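Local coordinates for oligogalacturonate-specific porin KdgM (Dickeya dadantii, PDB 4FQE), which forms a monomeric outer-membrane beta-barrel channel specific for oligogalacturonides and is required for full virulence of this plant pathogen, at residues A[3-8]-A[17-22]; A[59-64]-A[81-86]; A[189-194]-A[207-212]. One frame throughout, in Å; residues are numbered along the deposited sequence. Where two conformers were deposited one is given.

Interaction 1. Residues A[3-8]-A[17-22]; sequences IDYRHE and HKDRLL. With C8E ((hydroxyethyloxy)tri(ethyloxy)octane), chain G.
Asp4, Arg6 and Glu8 form antiparallel hydrogen-bonded pairs with Leu22, Arg20 and Lys18, Tyr5-Leu21 and His7-Asp19 being the non-hydrogen-bonded pairs in between, and the two strand segments run at 172° to each other. On the face carrying Asp4, Arg6 and Arg20, the CG of Arg20 lies between its backbone N and carbonyl carbon (chi1 74°), and CD is bent off at chi2. The guanidinium lies against 3-8 and grips Asp4 side-on, with NE and NH2 each 3.2 Å from Asp4 OD1. That oxygen lies in the guanidinium plane, whereas both nitrogens reach it from one face of the carboxylate; the hydroxyl of Tyr189 is also hydrogen-bonded to it. The Arg6 guanidinium lies flat over one face of Arg20, centres 4.0 Å apart and planes at 28°, while Leu22 CD2 covers the opposite face near the rim. The two like charges probably tolerate this stack because Arg20 is bridged to Asp4 and, through NH1, to Glu36. Glu8 and Lys18 lie side by side, the Glu8 OE1 touching Lys18 CD at 3.4 Å, but the salt bridge of Glu8 is made by OE2 to Arg209.

On the other face, Asp19 OD1 takes a very short 2.5 Å bond from Tyr5 OH and a 2.7 Å bond from His7 ND1. The oxygen lies close to both ring planes, at their edges. Farther along, Ile3 CG2 packs 4.0 Å from Leu21 CG, and a detergent tail lies by Ile3 CG2 and Tyr5 CB, consistent with this face being the barrel exterior. The hairpin is flanked by strand 205-215, hydrogen-bonded to Ile3, Tyr5 and His7, and by strand 31-40, where Trp39 bonds to Asp19, while Gln41 just beyond it bonds to His17.

Interaction 2. Residues A[59-64]-A[81-86]; sequences GTEVVA and SLESGS. With C8E ((hydroxyethyloxy)tri(ethyloxy)octane), chain F.
Glu61 and Glu83 meet on one face of the sheet with their side chains crossing at about a right angle and their carboxylates turned 58° apart. Both CG atoms are anti to the backbone N (chi1 -176° in Glu61), and both chains are extended beyond CG. They touch low down, CB of Glu61 to CB of Glu83 at 4.0 Å, and their acid groups remain close, Glu61 OE2 lying 4.1 Å from Glu83 OE1. Beside them a water donates to Glu61 OE2 at 2.6 Å and to Ser81 OG at 3.2 Å, bridging a carboxylate and a hydroxyl oxygen that lie 3.9 Å apart. Ser81 OG is also hydrogen-bonded to the backbone O of Arg92. Val63 CG2 rests against Ser81 CB at 3.7 Å.

In the backbone, Thr60-Ser84 and Val62-Leu82 are antiparallel hydrogen-bonded pairs, the first bonded at 2.9 Å from Thr60 N to Ser84 O. Their side chains turn to the opposite face, where a detergent molecule follows Ala64 CB, Val62 CG2 and the hydroxyls of Thr60 and Ser84, consistent with the membrane-facing side of this barrel hairpin.

The two glutamates would repel each other if both are ionised, but cations from adjacent strands probably offset this: Arg92 forms a salt bridge with Glu61, and Lys38 one with Glu83. The contact therefore pairs a charged, hydrated inner face with an outer face where detergent packs.

Interaction 3. Residues A[189-194]-A[207-212]; sequences YVEVGN and RYRVGV. With C8E ((hydroxyethyloxy)tri(ethyloxy)octane), chain I.
Tyr189 lays its ring over Gly211 in the last hairpin of the barrel, an aromatic-glycine pairing of the kind called aromatic rescue of glycine. Its CG lies between the backbone N and the carbonyl carbon (chi1 65°), and the ring lies against the neighbouring strand; Gly211 CA sits 3.9 Å from the ring centroid and 20° off the ring normal, a CH-pi contact. The ring also reaches the backbone of Val212, and its hydroxyl goes to Asp4.

Glu191 and Arg209, the next hydrogen-bonded pair, are joined by a salt bridge: Arg209 NH1 donates to Glu191 OE1 at 3.0 Å. The acceptor lies in the guanidinium plane, but the donor comes from above the carboxylate plane, the two flat groups being 73° apart. Glu191 CD also packs on Arg209 CD at 3.5 Å. Each partner is held a second time, Glu191 OE1 by Asn175 and Arg209 by Glu8.

On the opposite face Val190 CG2 meets Val210 CG1 at 4.1 Å. Along the strand from Arg209, Arg207, whose NH2 is hydrogen-bonded to Asn175, presents one face of its guanidinium to its neighbour, with Arg209 NH2 3.4 Å above the plane and over its centre.

In the fold
All three contacts are hairpin pairings within a single closed 12-stranded antiparallel barrel. Interactions 1 and 3 meet where it closes, because strands 2-9 and 205-215 are neighbours: their centres are 10 Å apart, and they touch at His7 N to Val210 O, 2.8 Å, and at Asp4 OD1 to Tyr189 OH, 2.6 Å. Interaction 2 stands apart, its centre 14 Å from that of interaction 1 and 21 Å from that of interaction 3, with nearest atoms about 6 and 11 Å away. It does not touch interaction 1 because strand 31-40 lies between strands 18-26 and 57-69. A bound n-octane lies about 4 Å from the Val62 side chain; bound n-octane also lies about 5 Å from the Val192 side chain and about 8 Å from that of Leu22.

Interaction 1. Residues A[3-8]-A[17-22]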
loop_
_atom_site.group_PDB
_atom_site.type_symbol
_atom_site.label_atom_id
_atom_site.label_comp_id
_atom_site.label_asym_id
_atom_site.label_seq_id
_atom_site.Cartn_x
_atom_site.Cartn_y
_atom_site.Cartn_z
ATOM N N ILE A 3 -2.253 12.525 -4.557
ATOM C CA ILE A 3 -3.194 11.812 -5.403
ATOM C C ILE A 3 -2.347 10.829 -6.232
ATOM O O ILE A 3 -1.343 11.209 -6.846
ATOM C CB ILE A 3 -3.950 12.790 -6.317
ATOM C CG1 ILE A 3 -4.796 13.755 -5.484
ATOM C CG2 ILE A 3 -4.843 12.050 -7.323
ATOM C CD1 ILE A 3 -5.316 14.950 -6.271
ATOM N N ASP A 4 -2.749 9.571 -6.216
ATOM C CA ASP A 4 -1.965 8.497 -6.760
ATOM C C ASP A 4 -2.862 7.779 -7.752
ATOM O O ASP A 4 -3.865 7.188 -7.381
ATOM C CB ASP A 4 -1.485 7.569 -5.626
ATOM C CG ASP A 4 -0.541 6.472 -6.109
ATOM O OD1 ASP A 4 -0.875 5.709 -7.022
ATOM O OD2 ASP A 4 0.512 6.316 -5.464
ATOM N N TYR A 5 -2.465 7.825 -9.015
ATOM C CA TYR A 5 -3.080 7.024 -10.037
ATOM C C TYR A 5 -2.220 5.814 -10.393
ATOM O O TYR A 5 -1.001 5.926 -10.500
ATOM C CB TYR A 5 -3.263 7.838 -11.327
ATOM C CG TYR A 5 -3.613 6.922 -12.489
ATOM C CD1 TYR A 5 -4.882 6.343 -12.578
ATOM C CD2 TYR A 5 -2.664 6.572 -13.438
ATOM C CE1 TYR A 5 -5.194 5.483 -13.625
ATOM C CE2 TYR A 5 -2.962 5.707 -14.486
ATOM C CZ TYR A 5 -4.233 5.169 -14.564
ATOM O OH TYR A 5 -4.521 4.321 -15.605
ATOM N N ARG A 6 -2.857 4.663 -10.569
ATOM C CA ARG A 6 -2.130 3.423 -10.841
ATOM C C ARG A 6 -2.932 2.549 -11.810
ATOM O O ARG A 6 -4.152 2.423 -11.676
ATOM C CB ARG A 6 -1.841 2.649 -9.531
ATOM C CG ARG A 6 -0.902 1.467 -9.701
ATOM C CD ARG A 6 -0.596 0.764 -8.375
ATOM N NE ARG A 6 -1.736 -0.049 -7.943
ATOM C CZ ARG A 6 -1.873 -0.611 -6.745
ATOM N NH1 ARG A 6 -0.943 -0.468 -5.811
ATOM N NH2 ARG A 6 -2.971 -1.338 -6.492
ATOM N N HIS A 7 -2.238 1.959 -12.773
ATOM C CA HIS A 7 -2.792 0.976 -13.713
ATOM C C HIS A 7 -2.114 -0.339 -13.488
ATOM O O HIS A 7 -0.875 -0.405 -13.338
ATOM C CB HIS A 7 -2.587 1.447 -15.149
ATOM C CG HIS A 7 -3.228 0.551 -16.193
ATOM N ND1 HIS A 7 -4.518 0.656 -16.535
ATOM C CD2 HIS A 7 -2.701 -0.475 -16.970
ATOM C CE1 HIS A 7 -4.828 -0.247 -17.466
ATOM N NE2 HIS A 7 -3.713 -0.940 -17.755
ATOM N N GLU A 8 -2.897 -1.412 -13.459
ATOM C CA GLU A 8 -2.373 -2.760 -13.174
ATOM C C GLU A 8 -2.849 -3.706 -14.257
ATOM O O GLU A 8 -4.000 -3.647 -14.670
ATOM C CB GLU A 8 -2.920 -3.277 -11.827
ATOM C CG GLU A 8 -2.556 -4.715 -11.443
ATOM C CD GLU A 8 -3.064 -5.129 -10.033
ATOM O OE1 GLU A 8 -3.631 -6.236 -9.891
ATOM O OE2 GLU A 8 -2.929 -4.363 -9.061
ATOM N N HIS A 17 -7.666 -5.586 -16.688
ATOM C CA HIS A 17 -6.883 -4.491 -16.174
ATOM C C HIS A 17 -7.597 -3.919 -15.010
ATOM O O HIS A 17 -8.820 -4.111 -14.847
ATOM C CB HIS A 17 -6.667 -3.412 -17.245
ATOM C CG HIS A 17 -7.946 -2.747 -17.746
ATOM N ND1 HIS A 17 -8.385 -1.557 -17.273
ATOM C CD2 HIS A 17 -8.833 -3.119 -18.738
ATOM C CE1 HIS A 17 -9.511 -1.211 -17.908
ATOM N NE2 HIS A 17 -9.781 -2.161 -18.811
ATOM N N LYS A 18 -6.842 -3.232 -14.170
ATOM C CA LYS A 18 -7.401 -2.500 -13.035
ATOM C C LYS A 18 -6.840 -1.090 -13.032
ATOM O O LYS A 18 -5.656 -0.871 -13.385
ATOM C CB LYS A 18 -7.058 -3.181 -11.702
ATOM C CG LYS A 18 -7.430 -4.658 -11.578
ATOM C CD LYS A 18 -6.900 -5.217 -10.251
ATOM C CE LYS A 18 -7.202 -6.700 -10.025
ATOM N NZ LYS A 18 -7.395 -6.966 -8.557
ATOM N N ASP A 19 -7.665 -0.129 -12.634
ATOM C CA ASP A 19 -7.205 1.224 -12.383
ATOM C C ASP A 19 -7.660 1.706 -11.013
ATOM O O ASP A 19 -8.683 1.244 -10.465
ATOM C CB ASP A 19 -7.726 2.184 -13.450
ATOM C CG ASP A 19 -7.127 1.921 -14.820
ATOM O OD1 ASP A 19 -6.017 2.385 -15.120
ATOM O OD2 ASP A 19 -7.776 1.250 -15.636
ATOM N N ARG A 20 -6.916 2.651 -10.466
ATOM C CA ARG A 20 -7.297 3.235 -9.178
ATOM C C ARG A 20 -6.910 4.697 -9.056
ATOM O O ARG A 20 -5.950 5.160 -9.670
ATOM C CB ARG A 20 -6.682 2.430 -8.016
ATOM C CG ARG A 20 -5.179 2.617 -7.801
ATOM C CD ARG A 20 -4.833 3.812 -6.911
ATOM N NE ARG A 20 -3.427 3.823 -6.468
ATOM C CZ ARG A 20 -2.892 3.028 -5.552
ATOM N NH1 ARG A 20 -3.617 2.118 -4.908
ATOM N NH2 ARG A 20 -1.591 3.141 -5.281
ATOM N N LEU A 21 -7.623 5.429 -8.206
ATOM C CA LEU A 21 -7.193 6.743 -7.824
ATOM C C LEU A 21 -7.294 6.838 -6.307
ATOM O O LEU A 21 -8.378 6.684 -5.789
ATOM C CB LEU A 21 -8.103 7.796 -8.426
ATOM C CG LEU A 21 -7.466 9.182 -8.440
ATOM C CD1 LEU A 21 -6.496 9.146 -9.615
ATOM C CD2 LEU A 21 -8.494 10.327 -8.579
ATOM N N LEU A 22 -6.176 7.136 -5.663
ATOM C CA LEU A 22 -6.028 7.093 -4.187
ATOM C C LEU A 22 -5.553 8.448 -3.738
ATOM O O LEU A 22 -4.482 8.906 -4.145
ATOM C CB LEU A 22 -5.032 6.006 -3.767
ATOM C CG LEU A 22 -4.450 6.018 -2.329
ATOM C CD1 LEU A 22 -5.539 5.794 -1.291
ATOM C CD2 LEU A 22 -3.340 4.961 -2.225
HETATM C C1 C8E G . -5.315 11.587 -10.625
HETATM C C2 C8E G . -4.112 11.531 -11.539
HETATM C C3 C8E G . -2.785 11.542 -10.777
HETATM C C4 C8E G . -2.597 12.811 -9.951
HETATM C C5 C8E G . -2.492 14.080 -10.799
HETATM C C6 C8E G . -3.622 15.080 -10.542
HETATM C C7 C8E G . -3.121 16.312 -9.797
HETATM C C8 C8E G . -4.033 17.523 -10.010
HETATM O O9 C8E G . -3.326 18.752 -9.845
HETATM C C10 C8E G . -2.560 19.052 -11.012
HETATM C C11 C8E G . -1.808 20.355 -10.940
HETATM O O12 C8E G . -0.633 20.259 -11.761
HETATM C C13 C8E G . -0.851 19.908 -13.152
HETATM C C14 C8E G . -0.892 21.134 -14.047
HETATM O O15 C8E G . -1.215 20.705 -15.389
HETATM C C16 C8E G . -2.600 20.452 -15.621
HETATM C C17 C8E G . -2.885 19.083 -16.183
HETATM O O18 C8E G . -4.263 18.784 -15.940
HETATM C C19 C8E G . -4.535 17.429 -15.621
HETATM C C20 C8E G . -5.013 17.326 -14.186
HETATM O O21 C8E G . -5.938 16.235 -14.088
#

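Interaction 2. Residues A[59-64]-A[81-86]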
loop_
_atom_site.group_PDB
_atom_site.type_symbol
_atom_site.label_atom_id
_atom_site.label_comp_id
_atom_site.label_asym_id
_atom_site.label_seq_id
_atom_site.Cartn_x
_atom_site.Cartn_y
_atom_site.Cartn_z
ATOM N N GLY A 59 -15.248 -0.078 -7.042
ATOM C CA GLY A 59 -15.180 -0.092 -5.586
ATOM C C GLY A 59 -14.593 1.171 -5.017
ATOM O O GLY A 59 -14.029 1.982 -5.743
ATOM N N THR A 60 -14.739 1.341 -3.695
ATOM C CA THR A 60 -14.129 2.466 -3.022
ATOM C C THR A 60 -13.649 2.020 -1.663
ATOM O O THR A 60 -14.354 1.251 -0.991
ATOM C CB THR A 60 -15.079 3.643 -2.835
ATOM O OG1 THR A 60 -16.411 3.204 -3.082
ATOM C CG2 THR A 60 -14.773 4.776 -3.807
ATOM N N GLU A 61 -12.506 2.539 -1.247
ATOM C CA GLU A 61 -11.993 2.240 0.103
ATOM C C GLU A 61 -11.623 3.506 0.852
ATOM O O GLU A 61 -11.076 4.436 0.290
ATOM C CB GLU A 61 -10.820 1.273 0.043
ATOM C CG GLU A 61 -10.293 0.825 1.412
ATOM C CD GLU A 61 -9.197 -0.214 1.306
ATOM O OE1 GLU A 61 -8.271 -0.012 0.510
ATOM O OE2 GLU A 61 -9.254 -1.255 2.008
ATOM N N VAL A 62 -11.948 3.541 2.143
ATOM C CA VAL A 62 -11.511 4.631 2.995
ATOM C C VAL A 62 -10.733 4.042 4.149
ATOM O O VAL A 62 -11.057 2.962 4.641
ATOM C CB VAL A 62 -12.688 5.491 3.523
ATOM C CG1 VAL A 62 -13.668 4.635 4.314
ATOM C CG2 VAL A 62 -12.151 6.641 4.372
ATOM N N VAL A 63 -9.684 4.747 4.558
ATOM C CA VAL A 63 -8.786 4.295 5.629
ATOM C C VAL A 63 -8.577 5.491 6.539
ATOM O O VAL A 63 -8.282 6.588 6.067
ATOM C CB VAL A 63 -7.394 3.838 5.098
ATOM C CG1 VAL A 63 -6.487 3.269 6.218
ATOM C CG2 VAL A 63 -7.534 2.827 3.961
ATOM N N ALA A 64 -8.713 5.265 7.831
ATOM C CA ALA A 64 -8.258 6.201 8.867
ATOM C C ALA A 64 -7.213 5.509 9.739
ATOM O O ALA A 64 -7.312 4.322 9.996
ATOM C CB ALA A 64 -9.442 6.669 9.716
ATOM N N SER A 81 -10.151 0.339 8.093
ATOM C CA SER A 81 -10.549 0.504 6.684
ATOM C C SER A 81 -11.817 -0.268 6.349
ATOM O O SER A 81 -12.099 -1.320 6.917
ATOM C CB SER A 81 -9.445 0.126 5.723
ATOM O OG SER A 81 -8.967 -1.188 5.900
ATOM N N LEU A 82 -12.603 0.307 5.464
ATOM C CA LEU A 82 -13.836 -0.316 4.983
ATOM C C LEU A 82 -13.748 -0.187 3.490
ATOM O O LEU A 82 -13.447 0.888 3.011
ATOM C CB LEU A 82 -15.046 0.450 5.443
ATOM C CG LEU A 82 -15.365 0.429 6.927
ATOM C CD1 LEU A 82 -16.638 1.282 7.105
ATOM C CD2 LEU A 82 -15.553 -1.008 7.395
ATOM N N GLU A 83 -13.998 -1.272 2.771
ATOM C CA GLU A 83 -14.171 -1.168 1.328
ATOM C C GLU A 83 -15.569 -1.599 0.907
ATOM O O GLU A 83 -16.117 -2.522 1.477
ATOM C CB GLU A 83 -13.117 -1.982 0.592
ATOM C CG GLU A 83 -13.471 -2.172 -0.893
ATOM C CD GLU A 83 -12.284 -2.420 -1.796
ATOM O OE1 GLU A 83 -11.169 -2.598 -1.300
ATOM O OE2 GLU A 83 -12.479 -2.395 -3.023
ATOM N N SER A 84 -16.112 -0.919 -0.110
ATOM C CA SER A 84 -17.454 -1.173 -0.669
ATOM C C SER A 84 -17.334 -1.341 -2.186
ATOM O O SER A 84 -16.865 -0.422 -2.864
ATOM C CB SER A 84 -18.356 0.020 -0.414
ATOM O OG SER A 84 -18.763 0.124 0.928
ATOM N N GLY A 85 -17.769 -2.486 -2.720
ATOM C CA GLY A 85 -17.621 -2.744 -4.146
ATOM C C GLY A 85 -18.669 -3.630 -4.765
ATOM O O GLY A 85 -19.653 -4.003 -4.124
ATOM N N SER A 86 -18.436 -3.929 -6.044
ATOM C CA SER A 86 -19.148 -4.967 -6.779
ATOM C C SER A 86 -18.819 -6.343 -6.177
ATOM O O SER A 86 -19.716 -7.146 -5.949
ATOM C CB SER A 86 -18.735 -4.949 -8.266
ATOM O OG SER A 86 -18.851 -3.653 -8.833
HETATM C C1 C8E F . -12.387 7.839 11.416
HETATM C C2 C8E F . -13.252 6.617 11.165
HETATM C C3 C8E F . -13.350 6.165 9.697
HETATM C C4 C8E F . -13.408 7.306 8.694
HETATM C C5 C8E F . -14.343 7.021 7.521
HETATM C C6 C8E F . -14.617 8.317 6.756
HETATM C C7 C8E F . -15.589 8.138 5.579
HETATM C C8 C8E F . -17.035 8.502 5.935
HETATM O O9 C8E F . -17.805 8.770 4.760
HETATM C C10 C8E F . -19.101 8.157 4.700
HETATM C C11 C8E F . -19.968 8.910 3.695
HETATM O O12 C8E F . -20.186 8.132 2.511
HETATM C C13 C8E F . -19.920 8.831 1.284
HETATM C C14 C8E F . -20.523 8.105 0.076
HETATM O O15 C8E F . -20.615 6.685 0.304
HETATM C C16 C8E F . -19.985 5.860 -0.683
HETATM C C17 C8E F . -19.546 4.532 -0.061
HETATM O O18 C8E F . -18.351 4.736 0.707
HETATM C C19 C8E F . -17.257 3.861 0.412
HETATM C C20 C8E F . -16.740 3.183 1.680
HETATM O O21 C8E F . -17.706 3.258 2.735
HETATM O O HOH W 1 -10.849 -2.466 3.637
#

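Interaction 3. Residues A[189-194]-A[207-212]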
loop_
_atom_site.group_PDB
_atom_site.type_symbol
_atom_site.label_atom_id
_atom_site.label_comp_id
_atom_site.label_asym_id
_atom_site.label_seq_id
_atom_site.Cartn_x
_atom_site.Cartn_y
_atom_site.Cartn_z
ATOM N N TYR A 189 6.323 5.598 -10.672
ATOM C CA TYR A 189 6.775 4.330 -10.206
ATOM C C TYR A 189 6.263 3.149 -11.003
ATOM O O TYR A 189 5.291 3.241 -11.713
ATOM C CB TYR A 189 6.398 4.163 -8.733
ATOM C CG TYR A 189 4.899 4.116 -8.486
ATOM C CD1 TYR A 189 4.178 5.258 -8.182
ATOM C CD2 TYR A 189 4.221 2.918 -8.548
ATOM C CE1 TYR A 189 2.805 5.198 -7.940
ATOM C CE2 TYR A 189 2.863 2.839 -8.327
ATOM C CZ TYR A 189 2.153 3.969 -8.014
ATOM O OH TYR A 189 0.764 3.833 -7.812
ATOM N N VAL A 190 6.965 2.040 -10.857
ATOM C CA VAL A 190 6.645 0.772 -11.483
ATOM C C VAL A 190 6.753 -0.344 -10.443
ATOM O O VAL A 190 7.530 -0.243 -9.466
ATOM C CB VAL A 190 7.560 0.466 -12.692
ATOM C CG1 VAL A 190 9.042 0.391 -12.324
ATOM C CG2 VAL A 190 7.141 -0.846 -13.326
ATOM N N GLU A 191 5.934 -1.379 -10.608
ATOM C CA GLU A 191 5.995 -2.550 -9.740
ATOM C C GLU A 191 5.874 -3.787 -10.562
ATOM O O GLU A 191 5.141 -3.815 -11.542
ATOM C CB GLU A 191 4.858 -2.564 -8.694
ATOM C CG GLU A 191 4.640 -1.248 -7.965
ATOM C CD GLU A 191 3.431 -1.254 -7.056
ATOM O OE1 GLU A 191 3.251 -2.248 -6.291
ATOM O OE2 GLU A 191 2.671 -0.240 -7.095
ATOM N N VAL A 192 6.596 -4.819 -10.151
ATOM C CA VAL A 192 6.472 -6.136 -10.770
ATOM C C VAL A 192 6.361 -7.119 -9.640
ATOM O O VAL A 192 7.189 -7.113 -8.699
ATOM C CB VAL A 192 7.673 -6.482 -11.643
ATOM C CG1 VAL A 192 7.447 -7.809 -12.365
ATOM C CG2 VAL A 192 7.912 -5.336 -12.604
ATOM N N GLY A 193 5.337 -7.949 -9.704
ATOM C CA GLY A 193 5.124 -8.942 -8.671
ATOM C C GLY A 193 4.792 -10.308 -9.185
ATOM O O GLY A 193 4.385 -10.472 -10.319
ATOM N N ASN A 194 4.985 -11.291 -8.328
ATOM C CA ASN A 194 4.536 -12.637 -8.626
ATOM C C ASN A 194 3.509 -13.056 -7.610
ATOM O O ASN A 194 3.716 -12.972 -6.399
ATOM C CB ASN A 194 5.677 -13.644 -8.650
ATOM C CG ASN A 194 6.541 -13.532 -9.893
ATOM O OD1 ASN A 194 7.757 -13.480 -9.777
ATOM N ND2 ASN A 194 5.928 -13.528 -11.085
ATOM N N ARG A 207 2.191 -9.777 -12.121
ATOM C CA ARG A 207 1.341 -8.611 -11.939
ATOM C C ARG A 207 2.211 -7.388 -12.132
ATOM O O ARG A 207 3.223 -7.210 -11.434
ATOM C CB ARG A 207 0.749 -8.621 -10.518
ATOM C CG ARG A 207 -0.093 -7.398 -10.197
ATOM C CD ARG A 207 -0.571 -7.434 -8.755
ATOM N NE ARG A 207 0.536 -7.171 -7.825
ATOM C CZ ARG A 207 0.521 -7.484 -6.532
ATOM N NH1 ARG A 207 -0.524 -8.100 -5.999
ATOM N NH2 ARG A 207 1.563 -7.200 -5.770
ATOM N N TYR A 208 1.805 -6.554 -13.071
ATOM C CA TYR A 208 2.549 -5.356 -13.433
ATOM C C TYR A 208 1.720 -4.141 -13.088
ATOM O O TYR A 208 0.526 -4.116 -13.365
ATOM C CB TYR A 208 2.785 -5.306 -14.948
ATOM C CG TYR A 208 3.618 -6.424 -15.516
ATOM C CD1 TYR A 208 3.012 -7.511 -16.137
ATOM C CD2 TYR A 208 5.007 -6.373 -15.486
ATOM C CE1 TYR A 208 3.758 -8.527 -16.702
ATOM C CE2 TYR A 208 5.771 -7.403 -16.043
ATOM C CZ TYR A 208 5.129 -8.481 -16.636
ATOM O OH TYR A 208 5.855 -9.518 -17.195
ATOM N N ARG A 209 2.359 -3.161 -12.461
ATOM C CA ARG A 209 1.752 -1.880 -12.167
ATOM C C ARG A 209 2.636 -0.744 -12.625
ATOM O O ARG A 209 3.860 -0.780 -12.464
ATOM C CB ARG A 209 1.529 -1.721 -10.661
ATOM C CG ARG A 209 0.539 -2.708 -10.057
ATOM C CD ARG A 209 0.685 -2.830 -8.567
ATOM N NE ARG A 209 -0.374 -3.631 -7.941
ATOM C CZ ARG A 209 -0.399 -3.981 -6.651
ATOM N NH1 ARG A 209 0.593 -3.659 -5.829
ATOM N NH2 ARG A 209 -1.428 -4.673 -6.164
ATOM N N VAL A 210 1.997 0.280 -13.180
ATOM C CA VAL A 210 2.651 1.553 -13.359
ATOM C C VAL A 210 1.742 2.613 -12.759
ATOM O O VAL A 210 0.510 2.533 -12.836
ATOM C CB VAL A 210 2.917 1.857 -14.847
ATOM C CG1 VAL A 210 3.999 0.925 -15.343
ATOM C CG2 VAL A 210 1.604 1.771 -15.668
ATOM N N GLY A 211 2.355 3.611 -12.150
ATOM C CA GLY A 211 1.572 4.692 -11.563
ATOM C C GLY A 211 2.389 5.942 -11.379
ATOM O O GLY A 211 3.576 5.987 -11.681
ATOM N N VAL A 212 1.729 6.963 -10.861
ATOM C CA VAL A 212 2.385 8.184 -10.486
ATOM C C VAL A 212 1.637 8.803 -9.330
ATOM O O VAL A 212 0.398 8.750 -9.267
ATOM C CB VAL A 212 2.485 9.177 -11.668
ATOM C CG1 VAL A 212 1.097 9.526 -12.180
ATOM C CG2 VAL A 212 3.288 10.420 -11.249
HETATM C C1 C8E I . 17.859 -3.001 0.132
HETATM C C2 C8E I . 16.812 -4.093 0.003
HETATM C C3 C8E I . 15.584 -3.666 -0.812
HETATM C C4 C8E I . 15.696 -4.051 -2.289
HETATM C C5 C8E I . 15.090 -5.414 -2.624
HETATM C C6 C8E I . 14.607 -5.476 -4.075
HETATM C C7 C8E I . 14.882 -6.809 -4.764
HETATM C C8 C8E I . 14.232 -7.962 -4.012
HETATM O O9 C8E I . 13.932 -9.046 -4.898
HETATM C C10 C8E I . 13.324 -10.166 -4.250
HETATM C C11 C8E I . 12.016 -10.447 -4.967
HETATM O O12 C8E I . 11.857 -11.846 -5.173
HETATM C C13 C8E I . 10.945 -12.083 -6.239
HETATM C C14 C8E I . 10.774 -13.578 -6.412
HETATM O O15 C8E I . 10.010 -13.813 -7.601
HETATM C C16 C8E I . 9.102 -14.893 -7.432
HETATM C C17 C8E I . 9.450 -16.008 -8.396
HETATM O O18 C8E I . 8.277 -16.804 -8.586
HETATM C C19 C8E I . 8.492 -17.845 -9.542
HETATM C C20 C8E I . 8.077 -17.348 -10.922
HETATM O O21 C8E I . 6.725 -17.730 -11.209
#